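PDB 4N4P: acylneuraminate lyase from Mycoplasma synoviae, which belongs to the dihydrodipicolinate synthetase family, whose members share a TIM-barrel fold, and is assembled here from four copies of one chain. Local coordinates for residues 156-160 against 161-165; 22-26 against 27-31; 251-254 against 255-259; 63-66 against 67-71. All blocks are in the same frame, centred on the assembly; numbering follows the deposited sequence.

Contact 1 of 4, residues 156-160 against 161-165; sequences KLLEI and KNVIG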
loop_
_atom_site.group_PDB
_atom_site.type_symbol
_atom_site.label_atom_id
_atom_site.label_comp_id
_atom_site.label_asym_id
_atom_site.label_seq_id
_atom_site.Cartn_x
_atom_site.Cartn_y
_atom_site.Cartn_z
ATOM N N LYS A 156 -16.732 19.698 -2.241
ATOM C CA LYS A 156 -16.222 21.061 -2.313
ATOM C C LYS A 156 -15.634 21.375 -3.696
ATOM O O LYS A 156 -15.797 22.487 -4.205
ATOM C CB LYS A 156 -15.181 21.321 -1.230
ATOM C CG LYS A 156 -15.741 21.260 0.198
ATOM C CD LYS A 156 -14.596 21.290 1.205
ATOM C CE LYS A 156 -14.939 20.493 2.471
ATOM N NZ LYS A 156 -13.674 19.908 3.058
ATOM N N LEU A 157 -14.966 20.392 -4.304
ATOM C CA LEU A 157 -14.459 20.571 -5.661
ATOM C C LEU A 157 -15.611 20.585 -6.644
ATOM O O LEU A 157 -15.614 21.373 -7.581
ATOM C CB LEU A 157 -13.430 19.483 -6.039
ATOM C CG LEU A 157 -12.130 19.326 -5.229
ATOM C CD1 LEU A 157 -11.375 18.050 -5.706
ATOM C CD2 LEU A 157 -11.232 20.582 -5.343
ATOM N N LEU A 158 -16.606 19.720 -6.421
ATOM C CA LEU A 158 -17.773 19.627 -7.322
ATOM C C LEU A 158 -18.593 20.910 -7.358
ATOM O O LEU A 158 -19.340 21.141 -8.310
ATOM C CB LEU A 158 -18.686 18.456 -6.904
ATOM C CG LEU A 158 -18.109 17.062 -7.179
ATOM C CD1 LEU A 158 -18.937 15.930 -6.528
ATOM C CD2 LEU A 158 -17.997 16.863 -8.692
ATOM N N GLU A 159 -18.462 21.720 -6.316
ATOM C CA GLU A 159 -19.249 22.947 -6.184
ATOM C C GLU A 159 -18.635 24.153 -6.881
ATOM O O GLU A 159 -19.280 25.189 -7.035
ATOM C CB GLU A 159 -19.430 23.290 -4.721
ATOM C CG GLU A 159 -20.633 22.628 -4.116
ATOM C CD GLU A 159 -20.608 22.710 -2.609
ATOM O OE1 GLU A 159 -19.997 23.667 -2.052
ATOM O OE2 GLU A 159 -21.200 21.802 -1.988
ATOM N N ILE A 160 -17.392 24.009 -7.321
ATOM C CA ILE A 160 -16.695 25.090 -8.029
ATOM C C ILE A 160 -17.485 25.548 -9.264
ATOM O O ILE A 160 -18.117 24.740 -9.952
ATOM C CB ILE A 160 -15.231 24.656 -8.357
ATOM C CG1 ILE A 160 -14.425 24.590 -7.054
ATOM C CG2 ILE A 160 -14.584 25.569 -9.401
ATOM C CD1 ILE A 160 -13.071 23.820 -7.139
ATOM N N LYS A 161 -17.496 26.861 -9.510
ATOM C CA LYS A 161 -18.200 27.419 -10.650
ATOM C C LYS A 161 -17.913 26.636 -11.943
ATOM O O LYS A 161 -16.754 26.324 -12.250
ATOM C CB LYS A 161 -17.837 28.908 -10.823
ATOM C CG LYS A 161 -18.572 29.585 -11.969
ATOM C CD LYS A 161 -18.107 31.046 -12.145
ATOM C CE LYS A 161 -19.065 31.820 -13.036
ATOM N NZ LYS A 161 -18.844 31.541 -14.479
ATOM N N ASN A 162 -18.989 26.281 -12.660
ATOM C CA ASN A 162 -18.922 25.580 -13.957
ATOM C C ASN A 162 -18.627 24.084 -13.871
ATOM O O ASN A 162 -18.702 23.397 -14.892
ATOM C CB ASN A 162 -17.936 26.221 -14.961
ATOM C CG ASN A 162 -18.315 27.638 -15.343
ATOM O OD1 ASN A 162 -19.492 27.947 -15.569
ATOM N ND2 ASN A 162 -17.305 28.509 -15.447
ATOM N N VAL A 163 -18.307 23.583 -12.681
ATOM C CA VAL A 163 -18.093 22.137 -12.526
ATOM C C VAL A 163 -19.441 21.416 -12.543
ATOM O O VAL A 163 -20.321 21.704 -11.709
ATOM C CB VAL A 163 -17.305 21.766 -11.255
ATOM C CG1 VAL A 163 -17.249 20.244 -11.093
ATOM C CG2 VAL A 163 -15.859 22.342 -11.309
ATOM N N ILE A 164 -19.615 20.499 -13.489
ATOM C CA ILE A 164 -20.910 19.784 -13.560
ATOM C C ILE A 164 -20.815 18.365 -12.994
ATOM O O ILE A 164 -21.840 17.678 -12.816
ATOM C CB ILE A 164 -21.503 19.758 -14.998
ATOM C CG1 ILE A 164 -20.515 19.070 -15.975
ATOM C CG2 ILE A 164 -21.874 21.177 -15.452
ATOM C CD1 ILE A 164 -21.190 18.648 -17.306
ATOM N N GLY A 165 -19.596 17.936 -12.664
ATOM C CA GLY A 165 -19.403 16.550 -12.198
ATOM C C GLY A 165 -17.944 16.135 -12.308
ATOM O O GLY A 165 -17.056 16.966 -12.258
HETATM O O HOH W 1 -20.672 23.750 -9.921
#
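V163 sits against the end of the helix that precedes it, where its CG1 meets L158 and its CG2 chiefly I160. CG2 of V163 packs on CB of I160 at 3.8 Å, while its CG1 lies 3.6 Å from the carbonyl O of L158. This division follows from the first torsion of V163, which sets CG1 opposite the backbone N (chi1 174°) and leaves CG2 beside that N. Further along, L158 turns its CD2 toward the backbone of G165, 3.7 Å from the carbonyl C.

A backbone bond closes the turn. V163 N donates to I160 O at 3.0 Å, a fairly straight bond (158° at the hydrogen) that completes a type II beta turn with K161 and N162 at its corners. A water bridges the turn, 2.7 Å from I160 O and also 2.7 Å from V163 O. Outside the turn, K186 NZ bonds both L158 O and V163 O, and K161, its chain bent at the last torsion, forms a salt bridge with D133. L158 and V163 both rest on I138 of strand 136-139. The arrangement is a tight alpha-to-beta connection of a TIM barrel, by which helix 151-158 passes into strand 163-168.

Contact 2 of 4, residues 22-26 against 27-31; sequences GKLHK and AGVKE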
loop_
_atom_site.group_PDB
_atom_site.type_symbol
_atom_site.label_atom_id
_atom_site.label_comp_id
_atom_site.label_asym_id
_atom_site.label_seq_id
_atom_site.Cartn_x
_atom_site.Cartn_y
_atom_site.Cartn_z
ATOM N N GLY A 22 7.607 11.108 -34.850
ATOM C CA GLY A 22 7.112 11.865 -33.705
ATOM C C GLY A 22 6.435 13.197 -33.964
ATOM O O GLY A 22 6.201 13.933 -33.019
ATOM N N LYS A 23 6.165 13.541 -35.221
ATOM C CA LYS A 23 5.455 14.789 -35.518
ATOM C C LYS A 23 3.963 14.558 -35.310
ATOM O O LYS A 23 3.475 13.479 -35.622
ATOM C CB LYS A 23 5.673 15.214 -36.969
ATOM C CG LYS A 23 7.126 15.584 -37.330
ATOM C CD LYS A 23 7.220 16.208 -38.755
ATOM C CE LYS A 23 6.737 15.260 -39.867
ATOM N NZ LYS A 23 7.533 13.989 -39.912
ATOM N N LEU A 24 3.233 15.562 -34.832
ATOM C CA LEU A 24 1.766 15.459 -34.859
ATOM C C LEU A 24 1.284 15.146 -36.270
ATOM O O LEU A 24 1.615 15.876 -37.231
ATOM C CB LEU A 24 1.102 16.751 -34.371
ATOM C CG LEU A 24 -0.425 16.708 -34.298
ATOM C CD1 LEU A 24 -0.886 15.637 -33.303
ATOM C CD2 LEU A 24 -0.938 18.077 -33.897
ATOM N N HIS A 25 0.521 14.068 -36.418
ATOM C CA HIS A 25 -0.005 13.700 -37.734
ATOM C C HIS A 25 -1.429 14.240 -37.942
ATOM O O HIS A 25 -2.424 13.594 -37.587
ATOM C CB HIS A 25 0.079 12.194 -37.971
ATOM C CG HIS A 25 -0.303 11.790 -39.359
ATOM N ND1 HIS A 25 0.094 12.500 -40.476
ATOM C CD2 HIS A 25 -1.028 10.746 -39.813
ATOM C CE1 HIS A 25 -0.394 11.918 -41.558
ATOM N NE2 HIS A 25 -1.075 10.848 -41.182
ATOM N N LYS A 26 -1.497 15.448 -38.503
ATOM C CA LYS A 26 -2.728 16.230 -38.526
ATOM C C LYS A 26 -3.825 15.530 -39.299
ATOM O O LYS A 26 -4.945 15.465 -38.805
ATOM C CB LYS A 26 -2.481 17.647 -39.082
ATOM C CG LYS A 26 -1.373 18.380 -38.364
ATOM C CD LYS A 26 -1.655 19.874 -38.327
ATOM C CE LYS A 26 -0.407 20.715 -38.278
ATOM N NZ LYS A 26 -0.345 21.508 -39.542
ATOM N N ALA A 27 -3.506 14.974 -40.474
ATOM C CA ALA A 27 -4.495 14.253 -41.279
ATOM C C ALA A 27 -5.011 13.033 -40.537
ATOM O O ALA A 27 -6.171 12.630 -40.705
ATOM C CB ALA A 27 -3.895 13.829 -42.646
ATOM N N GLY A 28 -4.133 12.419 -39.745
ATOM C CA GLY A 28 -4.530 11.258 -38.943
ATOM C C GLY A 28 -5.575 11.574 -37.877
ATOM O O GLY A 28 -6.439 10.741 -37.581
ATOM N N VAL A 29 -5.492 12.767 -37.281
ATOM C CA VAL A 29 -6.492 13.164 -36.273
ATOM C C VAL A 29 -7.889 13.098 -36.904
ATOM O O VAL A 29 -8.828 12.522 -36.339
ATOM C CB VAL A 29 -6.204 14.569 -35.691
ATOM C CG1 VAL A 29 -7.364 15.029 -34.801
ATOM C CG2 VAL A 29 -4.882 14.570 -34.924
ATOM N N LYS A 30 -8.023 13.632 -38.121
ATOM C CA LYS A 30 -9.324 13.623 -38.774
ATOM C C LYS A 30 -9.797 12.208 -39.100
ATOM O O LYS A 30 -10.981 11.892 -38.924
ATOM C CB LYS A 30 -9.337 14.503 -40.034
ATOM C CG LYS A 30 -8.694 15.898 -39.871
ATOM C CD LYS A 30 -9.734 16.947 -39.488
ATOM C CE LYS A 30 -9.230 18.361 -39.605
ATOM N NZ LYS A 30 -9.872 19.195 -40.689
ATOM N N GLU A 31 -8.882 11.341 -39.543
ATOM C CA GLU A 31 -9.278 9.961 -39.858
ATOM C C GLU A 31 -9.703 9.203 -38.597
ATOM O O GLU A 31 -10.633 8.419 -38.642
ATOM C CB GLU A 31 -8.154 9.184 -40.544
ATOM C CG GLU A 31 -7.808 9.689 -41.951
ATOM C CD GLU A 31 -6.917 8.713 -42.702
ATOM O OE1 GLU A 31 -6.997 7.477 -42.463
ATOM O OE2 GLU A 31 -6.134 9.189 -43.555
#
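The imidazole of H25 lies against the first turn of the helix that follows it, with the backbone N of G28 over one face, 3.5 Å above the ring plane and displaced toward the rim. On that rim, CD2 is 3.6 Å from CA of G28, an approach to bare backbone that is possible because glycine carries no side chain. CE1 meets the methyl of A27 more loosely, at 4.1 Å from its CB. With CG opposite the backbone N (chi1 -173°), the ring swings forward along the chain to reach these atoms. At its edge, NE2 is hydrogen-bonded to D267 OD2, and E31 OE1 takes the backbone N of the same D267, so both side chains tie the helix start to one loop.

H25 is the N-cap residue. Its carbonyl O receives V29 N at 3.2 Å with the donor in the carbonyl plane, though the bond is bent (143°); the same N also makes a weak bond to K26 O. Apart from the ring, L24 CD1 just touches V29 CG2 at 4.4 Å.

The contact thus begins helix 26-39 after the loop that leaves strand 9-12. That helix runs beside helix 59-73, where V29 packs on V69, K26 lies on E64, and K30 NZ forms a salt bridge with E71.

Contact 3 of 4, residues 251-254 against 255-259; sequences KGLM and QSLKA
G252 and S256 form the tight part of this helix start, where two donors grip one carbonyl. S256 OG donates to G252 O at 2.7 Å from above the carbonyl plane, and S256 N reaches the same oxygen at 2.9 Å from the opposite face. The hydroxyl is placed there by a chi1 of -65°, which keeps OG beside its own backbone N. G252 is the N-cap residue, and Q255 folds back toward it, its OE1 3.1 Å from G252 CA. The bend at chi2 (95°) brings the amide round. A water donates to this OE1, at 2.8 Å, and accepts from M254 N, so the N-H of M254 in the first turn has a partner, and Q255 NE2 goes to W276 O.

The apolar flank is looser: the side chains of L253 and L257 run alongside each other in one direction, with their CD1 atoms 4.0 Å apart. K251 adds little more than its CB, 3.8 Å from S256 OG, before its chain departs to a salt bridge with E282.

Around helix 253-263, L253 and L257 meet L248 of helix 231-248, K251 and S256 touch helix 280-294, and M254 packs on Y114 of a second subunit.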
loop_
_atom_site.group_PDB
_atom_site.type_symbol
_atom_site.label_atom_id
_atom_site.label_comp_id
_atom_site.label_asym_id
_atom_site.label_seq_id
_atom_site.Cartn_x
_atom_site.Cartn_y
_atom_site.Cartn_z
ATOM N N LYS A 251 0.238 -6.028 -24.830
ATOM C CA LYS A 251 1.264 -5.149 -25.396
ATOM C C LYS A 251 0.811 -3.731 -25.051
ATOM O O LYS A 251 -0.309 -3.550 -24.579
ATOM C CB LYS A 251 1.417 -5.352 -26.897
ATOM C CG LYS A 251 2.010 -6.761 -27.242
ATOM C CD LYS A 251 2.402 -6.877 -28.680
ATOM C CE LYS A 251 2.679 -8.331 -29.085
ATOM N NZ LYS A 251 3.631 -9.053 -28.184
ATOM N N GLY A 252 1.658 -2.741 -25.282
ATOM C CA GLY A 252 1.331 -1.377 -24.907
ATOM C C GLY A 252 -0.057 -0.966 -25.373
ATOM O O GLY A 252 -0.424 -1.215 -26.506
ATOM N N LEU A 253 -0.810 -0.306 -24.497
ATOM C CA LEU A 253 -2.190 0.074 -24.807
ATOM C C LEU A 253 -2.286 0.975 -26.040
ATOM O O LEU A 253 -2.980 0.640 -27.009
ATOM C CB LEU A 253 -2.835 0.761 -23.599
ATOM C CG LEU A 253 -4.235 1.348 -23.843
ATOM C CD1 LEU A 253 -5.268 0.225 -24.143
ATOM C CD2 LEU A 253 -4.662 2.228 -22.641
ATOM N N MET A 254 -1.603 2.119 -26.011
ATOM C CA MET A 254 -1.739 3.073 -27.136
ATOM C C MET A 254 -1.180 2.501 -28.443
ATOM O O MET A 254 -1.772 2.701 -29.519
ATOM C CB MET A 254 -1.106 4.426 -26.798
ATOM C CG MET A 254 -2.072 5.340 -26.024
ATOM S SD MET A 254 -2.156 4.908 -24.284
ATOM C CE MET A 254 -0.693 5.831 -23.778
ATOM N N GLN A 255 -0.066 1.765 -28.337
ATOM C CA GLN A 255 0.524 1.109 -29.513
ATOM C C GLN A 255 -0.463 0.120 -30.121
ATOM O O GLN A 255 -0.566 0.025 -31.345
ATOM C CB GLN A 255 1.805 0.350 -29.146
ATOM C CG GLN A 255 2.929 1.237 -28.562
ATOM C CD GLN A 255 2.918 1.262 -27.042
ATOM O OE1 GLN A 255 1.850 1.303 -26.431
ATOM N NE2 GLN A 255 4.116 1.231 -26.417
ATOM N N SER A 256 -1.170 -0.614 -29.257
ATOM C CA SER A 256 -2.132 -1.614 -29.700
ATOM C C SER A 256 -3.359 -0.972 -30.325
ATOM O O SER A 256 -3.834 -1.418 -31.388
ATOM C CB SER A 256 -2.562 -2.481 -28.520
ATOM O OG SER A 256 -1.467 -3.233 -28.038
ATOM N N LEU A 257 -3.889 0.051 -29.665
ATOM C CA LEU A 257 -5.047 0.769 -30.241
ATOM C C LEU A 257 -4.689 1.336 -31.624
ATOM O O LEU A 257 -5.449 1.203 -32.584
ATOM C CB LEU A 257 -5.532 1.891 -29.317
ATOM C CG LEU A 257 -6.132 1.449 -27.970
ATOM C CD1 LEU A 257 -6.427 2.710 -27.088
ATOM C CD2 LEU A 257 -7.393 0.641 -28.197
ATOM N N LYS A 258 -3.523 1.965 -31.718
ATOM C CA LYS A 258 -3.120 2.574 -32.991
ATOM C C LYS A 258 -2.926 1.510 -34.060
ATOM O O LYS A 258 -3.402 1.670 -35.181
ATOM C CB LYS A 258 -1.877 3.454 -32.806
ATOM C CG LYS A 258 -2.242 4.826 -32.179
ATOM C CD LYS A 258 -1.018 5.615 -31.761
ATOM C CE LYS A 258 -1.451 6.928 -31.083
ATOM N NZ LYS A 258 -0.304 7.919 -30.847
ATOM N N ALA A 259 -2.299 0.395 -33.693
ATOM C CA ALA A 259 -2.101 -0.713 -34.633
ATOM C C ALA A 259 -3.405 -1.302 -35.149
ATOM O O ALA A 259 -3.530 -1.656 -36.339
ATOM C CB ALA A 259 -1.244 -1.807 -33.995
HETATM O O HOH W 2 0.713 2.705 -24.313
#

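Contact 4 of 4, residues 63-66 against 67-71; sequences KEVM and KLVAE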
loop_
_atom_site.group_PDB
_atom_site.type_symbol
_atom_site.label_atom_id
_atom_site.label_comp_id
_atom_site.label_asym_id
_atom_site.label_seq_id
_atom_site.Cartn_x
_atom_site.Cartn_y
_atom_site.Cartn_z
ATOM N N LYS A 63 -3.588 22.677 -28.997
ATOM C CA LYS A 63 -4.506 23.563 -29.704
ATOM C C LYS A 63 -4.852 23.024 -31.073
ATOM O O LYS A 63 -5.998 23.105 -31.484
ATOM C CB LYS A 63 -3.875 24.939 -29.887
ATOM C CG LYS A 63 -3.679 25.732 -28.636
ATOM C CD LYS A 63 -2.622 26.783 -29.011
ATOM C CE LYS A 63 -2.856 28.056 -28.304
ATOM N NZ LYS A 63 -1.816 29.049 -28.737
ATOM N N GLU A 64 -3.853 22.499 -31.789
ATOM C CA GLU A 64 -4.072 21.971 -33.119
ATOM C C GLU A 64 -4.984 20.751 -33.053
ATOM O O GLU A 64 -5.901 20.631 -33.848
ATOM C CB GLU A 64 -2.734 21.640 -33.829
ATOM C CG GLU A 64 -2.844 21.245 -35.291
ATOM C CD GLU A 64 -3.444 22.307 -36.227
ATOM O OE1 GLU A 64 -3.442 23.525 -35.917
ATOM O OE2 GLU A 64 -3.941 21.894 -37.290
ATOM N N VAL A 65 -4.730 19.848 -32.106
ATOM C CA VAL A 65 -5.600 18.656 -31.979
ATOM C C VAL A 65 -7.042 19.065 -31.706
ATOM O O VAL A 65 -7.978 18.513 -32.300
ATOM C CB VAL A 65 -5.097 17.661 -30.901
ATOM C CG1 VAL A 65 -6.092 16.504 -30.704
ATOM C CG2 VAL A 65 -3.742 17.090 -31.354
ATOM N N MET A 66 -7.213 20.036 -30.823
ATOM C CA MET A 66 -8.559 20.502 -30.466
ATOM C C MET A 66 -9.282 21.063 -31.693
ATOM O O MET A 66 -10.490 20.817 -31.894
ATOM C CB MET A 66 -8.482 21.543 -29.375
ATOM C CG MET A 66 -8.049 20.977 -28.021
ATOM S SD MET A 66 -7.692 22.194 -26.769
ATOM C CE MET A 66 -9.335 22.844 -26.404
ATOM N N LYS A 67 -8.551 21.838 -32.501
ATOM C CA LYS A 67 -9.131 22.406 -33.731
ATOM C C LYS A 67 -9.496 21.332 -34.729
ATOM O O LYS A 67 -10.600 21.335 -35.278
ATOM C CB LYS A 67 -8.160 23.410 -34.380
ATOM C CG LYS A 67 -7.962 24.609 -33.546
ATOM C CD LYS A 67 -6.662 25.325 -33.858
ATOM C CE LYS A 67 -6.595 26.626 -33.105
ATOM N NZ LYS A 67 -7.786 27.481 -33.437
ATOM N N LEU A 68 -8.578 20.398 -34.948
ATOM C CA LEU A 68 -8.759 19.366 -35.955
ATOM C C LEU A 68 -9.911 18.448 -35.598
ATOM O O LEU A 68 -10.655 18.021 -36.480
ATOM C CB LEU A 68 -7.484 18.548 -36.133
ATOM C CG LEU A 68 -6.246 19.226 -36.721
ATOM C CD1 LEU A 68 -5.032 18.310 -36.529
ATOM C CD2 LEU A 68 -6.423 19.615 -38.197
ATOM N N VAL A 69 -10.064 18.162 -34.306
ATOM C CA VAL A 69 -11.153 17.292 -33.869
ATOM C C VAL A 69 -12.511 17.966 -34.068
ATOM O O VAL A 69 -13.464 17.353 -34.592
ATOM C CB VAL A 69 -10.982 16.846 -32.388
ATOM C CG1 VAL A 69 -12.266 16.229 -31.854
ATOM C CG2 VAL A 69 -9.827 15.833 -32.281
ATOM N N ALA A 70 -12.595 19.226 -33.653
ATOM C CA ALA A 70 -13.849 19.969 -33.778
ATOM C C ALA A 70 -14.252 20.097 -35.247
ATOM O O ALA A 70 -15.426 19.925 -35.581
ATOM C CB ALA A 70 -13.737 21.311 -33.133
ATOM N N GLU A 71 -13.270 20.361 -36.111
ATOM C CA GLU A 71 -13.469 20.368 -37.571
ATOM C C GLU A 71 -13.975 19.056 -38.132
ATOM O O GLU A 71 -15.021 19.013 -38.787
ATOM C CB GLU A 71 -12.178 20.802 -38.288
ATOM C CG GLU A 71 -11.836 22.256 -38.004
ATOM C CD GLU A 71 -10.533 22.713 -38.650
ATOM O OE1 GLU A 71 -9.884 21.910 -39.372
ATOM O OE2 GLU A 71 -10.169 23.889 -38.424
#
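Successive turns of helix 59-73, the helix of the beta-alpha-beta unit formed with strands 44-47 and 78-82 of the TIM barrel, meet here through E64 with L68 and V65 with V69. E64 reaches forward along its own helix: CG stands opposite the backbone N (chi1 -173°) and the chain then folds at chi2 (61°). The carboxylate is brought over the leucine, with OE2 3.5 Å from L68 CD2. This is a contact of a charged group with a methyl rather than a polar bond. The two side chains cross at a slant, and CG of E64 adds a further touch on L68 CD1 at 3.9 Å.

On the buried flank V65 CG1 and V69 CG2 are 4.1 Å apart. The pair faces the strands and the adjoining loops: V69 also rests on I47 of strand 44-47, and V65 on T16. M66 shares I47 from the same helix, while K63 and K67 both lie on L97 of helix 88-100, and K63 NZ makes its salt bridge with E60.

Four regular backbone bonds join the turns, from K67 N to K63 O through to A70 N to M66 O, the latter at 3.2 Å. M66 O takes a second bond from Y103 OH. K67 runs its aliphatic chain past the neighbouring carbonyl, its CG 3.2 Å from K63 O.

Along the chain the order is contact 2, contact 4, contact 1, contact 3. Contacts 2 and 4 are neighbours, their centres about 10 Å apart, and they touch directly where helices 26-39 and 59-73 pack side by side; K30 CD comes within 3.3 Å of L68 O. Contact 3, on helix 253-263 beyond the last barrel strand, lies about 16 Å from contact 2 between centres, without touching it. Contact 1 stands on the far side of the chain's centre from contacts 2 and 3, about 34 Å from each between centres. Three contacts thus belong to the barrel's helical layer and its connections, while contact 3 belongs to the C-terminal helices and also meets a second subunit.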